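Local coordinates for protein hemoglobin subunit alpha (Isurus oxyrinchus, PDB 3MKB) that carries oxygen in shark blood as the haem-binding alpha chain of a four-chain haemoglobin, at residues A[55-58]-A[59-63]; A[101-104]-A[105-108]; A[120-123]-A[124-128]. All coordinates share one frame; numbering follows the deposited sequence.

How the contacts relate
All three contacts lie within one helix each of a globin chain, between residues about a turn apart, and most of their residues are buried. Contact 1, on helix 53-70, turns toward the haem and carries a histidine bound to iron. Contact 2, on helix 97-112, lies between: its L101 and I105 pack on V62 and I63 of contact 1, while S102 and L106 pack on helix 118-135, which holds contact 3. Contacts 1 and 3 do not touch, their nearest atoms being about 7 Å apart. Contacts 2 and 3 both meet the beta chain, contact 2 by packing, contact 3 also through polar groups, and contact 3 reaches the second alpha subunit as well.

Contact 1. Residues A[55-58]-A[59-63]; sequences VQLH and GGKVI. With HEM (protoporphyrin IX containing Fe), chain E.
H58 reaches from its turn of helix to the haem iron, and V62, one turn on, lies over one face of its ring. NE2 of H58 is 2.4 Å from the iron of HEM, a long bond, and H87 NE2 is also bound to this iron. V62 CG2 is 3.9 Å from the centroid of the H58 ring, a CH-pi contact somewhat offset toward the rim, and V62 CG2 also comes within 3.6 Å of HEM NB, so one methyl touches both imidazole and porphyrin. H58 holds CG anti to its backbone N (chi1 -172°), which sends the ring off the helix toward the porphyrin.

In globin terms H58 is the distal histidine of the E helix. Here it takes the iron's sixth position, where oxygen would bind, an arrangement resembling the bis-histidyl hemichromes.

Behind these side chains the backbone fixes the spacing. V62 N donates to H58 O over 2.8 Å in a nearly straight bond (176°), and G59 N reaches V55 O at 2.7 Å. On the outer side, the isobutyl end of L57 crosses the extended K61 chain at a slant, with L57 CG 3.6 Å from K61 NZ. Around H58, F43 meets the ring and L29 of helix 21-35 touches it; behind, A26 of that helix packs on V55 and Q56.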
# COMPACT_ATOMS: atom_id res chain seq x y z
N VAL A 55 -3.23 19.65 -16.72
CA VAL A 55 -3.40 18.16 -16.68
C VAL A 55 -3.04 17.49 -18.02
O VAL A 55 -2.35 16.41 -18.05
CB VAL A 55 -4.85 17.80 -16.23
CG1 VAL A 55 -5.10 16.31 -16.29
CG2 VAL A 55 -5.11 18.36 -14.77
N GLN A 56 -3.47 18.11 -19.11
CA GLN A 56 -3.14 17.66 -20.44
C GLN A 56 -1.64 17.64 -20.65
O GLN A 56 -1.08 16.68 -21.11
CB GLN A 56 -3.87 18.49 -21.48
CG GLN A 56 -5.34 18.11 -21.58
CD GLN A 56 -6.12 18.98 -22.50
OE1 GLN A 56 -5.93 20.17 -22.59
NE2 GLN A 56 -7.04 18.38 -23.18
N LEU A 57 -1.01 18.73 -20.25
CA LEU A 57 0.48 18.86 -20.36
C LEU A 57 1.25 17.77 -19.64
O LEU A 57 2.10 17.07 -20.26
CB LEU A 57 0.93 20.23 -19.85
CG LEU A 57 2.41 20.55 -19.98
CD1 LEU A 57 2.83 20.59 -21.53
CD2 LEU A 57 2.70 21.92 -19.22
N HIS A 58 0.97 17.58 -18.35
CA HIS A 58 1.59 16.53 -17.57
C HIS A 58 1.16 15.17 -18.12
O HIS A 58 1.97 14.27 -18.24
CB HIS A 58 1.28 16.69 -16.04
CG HIS A 58 2.05 15.73 -15.16
ND1 HIS A 58 1.48 15.05 -14.12
CD2 HIS A 58 3.34 15.30 -15.23
CE1 HIS A 58 2.38 14.25 -13.56
NE2 HIS A 58 3.52 14.39 -14.22
N GLY A 59 -0.11 15.02 -18.48
CA GLY A 59 -0.56 13.75 -18.99
C GLY A 59 0.21 13.28 -20.21
O GLY A 59 0.62 12.12 -20.30
N GLY A 60 0.40 14.15 -21.18
CA GLY A 60 1.18 13.76 -22.39
C GLY A 60 2.58 13.33 -22.03
O GLY A 60 3.11 12.28 -22.53
N LYS A 61 3.22 14.14 -21.19
CA LYS A 61 4.58 13.84 -20.71
C LYS A 61 4.63 12.48 -20.04
O LYS A 61 5.54 11.69 -20.31
CB LYS A 61 5.06 14.91 -19.75
CG LYS A 61 5.25 16.27 -20.45
CD LYS A 61 5.57 17.43 -19.48
CE LYS A 61 5.80 18.73 -20.28
NZ LYS A 61 5.86 19.83 -19.30
N VAL A 62 3.67 12.19 -19.13
CA VAL A 62 3.57 10.83 -18.59
C VAL A 62 3.52 9.72 -19.69
O VAL A 62 4.36 8.79 -19.70
CB VAL A 62 2.34 10.68 -17.60
CG1 VAL A 62 2.16 9.22 -17.18
CG2 VAL A 62 2.59 11.53 -16.36
N ILE A 63 2.58 9.85 -20.62
CA ILE A 63 2.32 8.80 -21.57
C ILE A 63 3.46 8.76 -22.58
O ILE A 63 3.92 7.65 -22.93
CB ILE A 63 0.92 8.92 -22.25
CG1 ILE A 63 -0.20 8.74 -21.22
CG2 ILE A 63 0.80 7.91 -23.40
CD1 ILE A 63 -0.29 7.39 -20.52
CHA HEM E . 6.70 16.50 -14.33
CHB HEM E . 6.82 12.03 -16.14
CHC HEM E . 4.16 10.32 -12.40
CHD HEM E . 4.38 14.68 -10.37
C1A HEM E . 7.01 15.44 -15.15
C2A HEM E . 7.79 15.48 -16.37
C3A HEM E . 7.86 14.23 -16.88
C4A HEM E . 7.06 13.38 -16.00
CMA HEM E . 8.61 13.73 -18.17
CAA HEM E . 8.51 16.77 -16.80
CBA HEM E . 9.87 16.50 -16.07
CGA HEM E . 10.97 17.38 -16.57
O1A HEM E . 10.62 18.49 -17.10
O2A HEM E . 12.17 17.00 -16.45
C1B HEM E . 6.13 11.20 -15.27
C2B HEM E . 6.02 9.76 -15.41
C3B HEM E . 5.26 9.30 -14.41
C4B HEM E . 4.90 10.41 -13.56
CMB HEM E . 6.61 8.88 -16.54
CAB HEM E . 4.87 7.83 -14.10
CBB HEM E . 4.82 6.82 -14.98
C1C HEM E . 3.95 11.34 -11.49
C2C HEM E . 3.17 11.25 -10.25
C3C HEM E . 3.19 12.48 -9.67
C4C HEM E . 4.00 13.36 -10.53
CMC HEM E . 2.45 9.94 -9.83
CAC HEM E . 2.49 12.84 -8.33
CBC HEM E . 1.32 12.23 -7.98
C1D HEM E . 4.96 15.54 -11.29
C2D HEM E . 4.97 16.97 -11.12
C3D HEM E . 5.61 17.59 -12.33
C4D HEM E . 6.03 16.44 -13.12
CMD HEM E . 4.35 17.78 -9.94
CAD HEM E . 5.79 19.14 -12.54
CBD HEM E . 4.75 19.82 -13.47
CGD HEM E . 3.33 20.08 -12.90
O1D HEM E . 3.15 20.63 -11.76
O2D HEM E . 2.32 19.75 -13.58
NA HEM E . 6.59 14.16 -14.99
NB HEM E . 5.43 11.58 -14.10
NC HEM E . 4.42 12.62 -11.58
ND HEM E . 5.60 15.24 -12.50
FE HEM E . 5.51 13.38 -13.32

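Contact 2. Residues A[101-104]-A[105-108]; sequences LSEC and ILVT
L106 leans back over the preceding turn, toward S102 and E103. Its CB rests 3.5 Å from E103 O, and the next atom, CG, comes within 3.3 Å of S102 O, because chi1 of -70° swings CG beside the backbone N. The branch then divides. CD1 meets the carboxylate of E103, with OE2 of E103 3.7 Å from L106 CD1; the two side chains cross at about a right angle, the glutamate bending at chi2 to bring its end near. The same methyl also faces helix 118-135, where it touches D125 OD1 and the ring of H121. On the other branch, L106 CD2 packs on V124 CG1 of that helix.

On another side of the turn, I105 CD1 comes back to L101 CG at 4.4 Å, a loose apolar touch beside the haem, which L101 also meets. V107 directs CG2 toward E103 O. Both E103 and V107 then pack on the beta subunit, against V102 and F117 of that chain respectively, as expected for the G helix of a globin at an alpha-beta interface.

T108 provides the polar note. Its OG1 lies beside its own backbone N and donates to C104 O over 2.9 Å, while T108 N donates to C104 O over 3.1 Å. The two donors come from opposite faces of the carbonyl plane, so one buried oxygen is gripped twice. R31 of helix 21-35 adds a weak hydrogen bond to T108 OG1. The implication is that this hydroxyl spends its proton on the helix backbone, so the buried group is satisfied by its own helix, with the arginine as a weak second partner.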
# COMPACT_ATOMS: atom_id res chain seq x y z
N LEU A 101 -1.09 5.74 -9.92
CA LEU A 101 -1.21 6.23 -11.27
C LEU A 101 -1.26 5.07 -12.27
O LEU A 101 -2.00 5.15 -13.27
CB LEU A 101 -0.08 7.23 -11.63
CG LEU A 101 -0.13 7.88 -13.04
CD1 LEU A 101 -1.50 8.43 -13.47
CD2 LEU A 101 0.96 8.98 -13.19
N SER A 102 -0.40 4.07 -12.06
CA SER A 102 -0.42 2.88 -12.89
C SER A 102 -1.82 2.27 -13.08
O SER A 102 -2.25 1.94 -14.19
CB SER A 102 0.53 1.82 -12.32
OG SER A 102 1.85 2.32 -12.36
N GLU A 103 -2.54 2.09 -11.99
CA GLU A 103 -3.85 1.50 -12.08
C GLU A 103 -4.85 2.40 -12.83
O GLU A 103 -5.70 1.91 -13.59
CB GLU A 103 -4.35 1.19 -10.67
CG GLU A 103 -5.68 0.36 -10.68
CD GLU A 103 -5.52 -1.06 -11.26
OE1 GLU A 103 -6.54 -1.65 -11.69
OE2 GLU A 103 -4.40 -1.60 -11.24
N CYS A 104 -4.72 3.70 -12.64
CA CYS A 104 -5.47 4.69 -13.41
C CYS A 104 -5.12 4.66 -14.92
O CYS A 104 -6.00 4.84 -15.70
CB CYS A 104 -5.25 6.12 -12.86
SG CYS A 104 -6.03 6.27 -11.27
N ILE A 105 -3.87 4.38 -15.29
CA ILE A 105 -3.55 4.20 -16.70
C ILE A 105 -4.22 2.94 -17.23
O ILE A 105 -4.77 2.93 -18.35
CB ILE A 105 -1.98 4.12 -16.96
CG1 ILE A 105 -1.33 5.49 -16.75
CG2 ILE A 105 -1.72 3.71 -18.44
CD1 ILE A 105 0.21 5.49 -16.71
N LEU A 106 -4.19 1.87 -16.43
CA LEU A 106 -4.76 0.59 -16.88
C LEU A 106 -6.26 0.77 -17.06
O LEU A 106 -6.82 0.29 -18.04
CB LEU A 106 -4.50 -0.49 -15.85
CG LEU A 106 -3.01 -0.92 -15.76
CD1 LEU A 106 -2.92 -1.90 -14.62
CD2 LEU A 106 -2.51 -1.55 -17.10
N VAL A 107 -6.92 1.39 -16.08
CA VAL A 107 -8.37 1.64 -16.24
C VAL A 107 -8.74 2.48 -17.47
O VAL A 107 -9.72 2.22 -18.16
CB VAL A 107 -8.97 2.22 -14.96
CG1 VAL A 107 -10.42 2.82 -15.25
CG2 VAL A 107 -8.89 1.16 -13.86
N THR A 108 -7.96 3.52 -17.75
CA THR A 108 -8.10 4.29 -18.98
C THR A 108 -8.01 3.39 -20.20
O THR A 108 -8.79 3.56 -21.16
CB THR A 108 -7.01 5.42 -19.08
OG1 THR A 108 -7.15 6.31 -17.97
CG2 THR A 108 -7.03 6.19 -20.42

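Contact 3. Residues A[120-123]-A[124-128]; sequences THCA and VDKLL
The imidazole of H121 stands beside D125, one turn along the helix, with D125 CB 4.3 Å from H121 CD2 and set obliquely to the ring. At the ring edge, in plane, a water lies 2.9 Å from H121 NE2; it also gives a weak bond, 3.4 Å long, to D125 OD2, so it spans the two side chains where H121 NE2 and D125 OD2 are 4.9 Å apart. The ring of F116 meets the imidazole with the planes about 20° apart. The remaining nitrogen, ND1, is hydrogen-bonded to R30 of the beta subunit, so both ring nitrogens have partners and the rotation of the ring is held.

D125 carries its carboxylate away from its own backbone N (chi1 -159°), and its main anchor lies across the tetramer: OD2 forms a salt bridge with R140 of the second alpha subunit. This would be expected to keep the aspartate ionised.

Elsewhere on the turn, V124 CG2 lies against T120 O at 3.2 Å, and K126 lays CG on C122 O at 3.3 Å before its CD passes C122 SG at 4.2 Å. The chain bends at chi3 and takes NZ to the carbonyl of A1, where it is hydrogen-bonded.

Through H121, C122 and D125, helix 118-135, the H helix of the globin fold, meets the beta chain, and through D125 and K126 the second alpha chain. A bridge between the C-terminal arginine of one alpha chain and an H-helix aspartate of the other is familiar from T-state haemoglobins, though it does not by itself settle the state of this one.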
# COMPACT_ATOMS: atom_id res chain seq x y z
N THR A 120 -3.25 -9.11 -21.90
CA THR A 120 -2.78 -7.78 -22.34
C THR A 120 -2.55 -6.86 -21.13
O THR A 120 -1.52 -6.22 -20.97
CB THR A 120 -3.84 -7.13 -23.26
OG1 THR A 120 -3.87 -7.87 -24.48
CG2 THR A 120 -3.52 -5.66 -23.55
N HIS A 121 -3.55 -6.83 -20.26
CA HIS A 121 -3.49 -6.12 -18.99
C HIS A 121 -2.28 -6.57 -18.16
O HIS A 121 -1.55 -5.74 -17.58
CB HIS A 121 -4.83 -6.45 -18.30
CG HIS A 121 -4.99 -5.90 -16.92
ND1 HIS A 121 -6.16 -6.07 -16.22
CD2 HIS A 121 -4.15 -5.22 -16.11
CE1 HIS A 121 -6.03 -5.54 -15.01
NE2 HIS A 121 -4.82 -5.02 -14.92
N CYS A 122 -2.06 -7.89 -18.11
CA CYS A 122 -0.93 -8.42 -17.37
C CYS A 122 0.35 -7.84 -17.96
O CYS A 122 1.20 -7.31 -17.24
CB CYS A 122 -0.95 -9.98 -17.35
SG CYS A 122 0.38 -10.57 -16.42
N ALA A 123 0.47 -7.89 -19.27
CA ALA A 123 1.66 -7.33 -19.96
C ALA A 123 1.94 -5.85 -19.63
O ALA A 123 3.08 -5.47 -19.28
CB ALA A 123 1.50 -7.48 -21.43
N VAL A 124 0.90 -5.03 -19.75
CA VAL A 124 1.05 -3.59 -19.48
C VAL A 124 1.36 -3.33 -18.01
O VAL A 124 2.29 -2.56 -17.69
CB VAL A 124 -0.18 -2.77 -19.91
CG1 VAL A 124 0.11 -1.23 -19.81
CG2 VAL A 124 -0.56 -3.16 -21.31
N ASP A 125 0.59 -3.95 -17.11
CA ASP A 125 0.86 -3.84 -15.69
C ASP A 125 2.29 -4.21 -15.33
O ASP A 125 2.88 -3.57 -14.46
CB ASP A 125 -0.08 -4.70 -14.85
CG ASP A 125 -0.16 -4.21 -13.40
OD1 ASP A 125 0.04 -3.00 -13.15
OD2 ASP A 125 -0.53 -5.01 -12.53
N LYS A 126 2.87 -5.20 -16.03
CA LYS A 126 4.29 -5.49 -15.82
C LYS A 126 5.21 -4.37 -16.24
O LYS A 126 6.15 -4.06 -15.51
CB LYS A 126 4.72 -6.80 -16.51
CG LYS A 126 4.11 -7.99 -15.84
CD LYS A 126 4.36 -9.27 -16.64
CE LYS A 126 5.82 -9.69 -16.50
NZ LYS A 126 5.99 -11.14 -16.85
N LEU A 127 4.99 -3.80 -17.41
CA LEU A 127 5.67 -2.56 -17.81
C LEU A 127 5.50 -1.44 -16.76
O LEU A 127 6.48 -0.85 -16.28
CB LEU A 127 5.22 -2.09 -19.19
CG LEU A 127 5.80 -0.75 -19.70
CD1 LEU A 127 7.33 -0.79 -19.79
CD2 LEU A 127 5.13 -0.24 -20.99
N LEU A 128 4.25 -1.12 -16.40
CA LEU A 128 4.05 -0.07 -15.35
C LEU A 128 4.75 -0.32 -14.00
O LEU A 128 5.31 0.63 -13.42
CB LEU A 128 2.55 0.27 -15.17
CG LEU A 128 1.84 0.73 -16.46
CD1 LEU A 128 0.33 1.00 -16.39
CD2 LEU A 128 2.55 1.98 -17.02
O HOH W 1 -3.80 -4.07 -12.37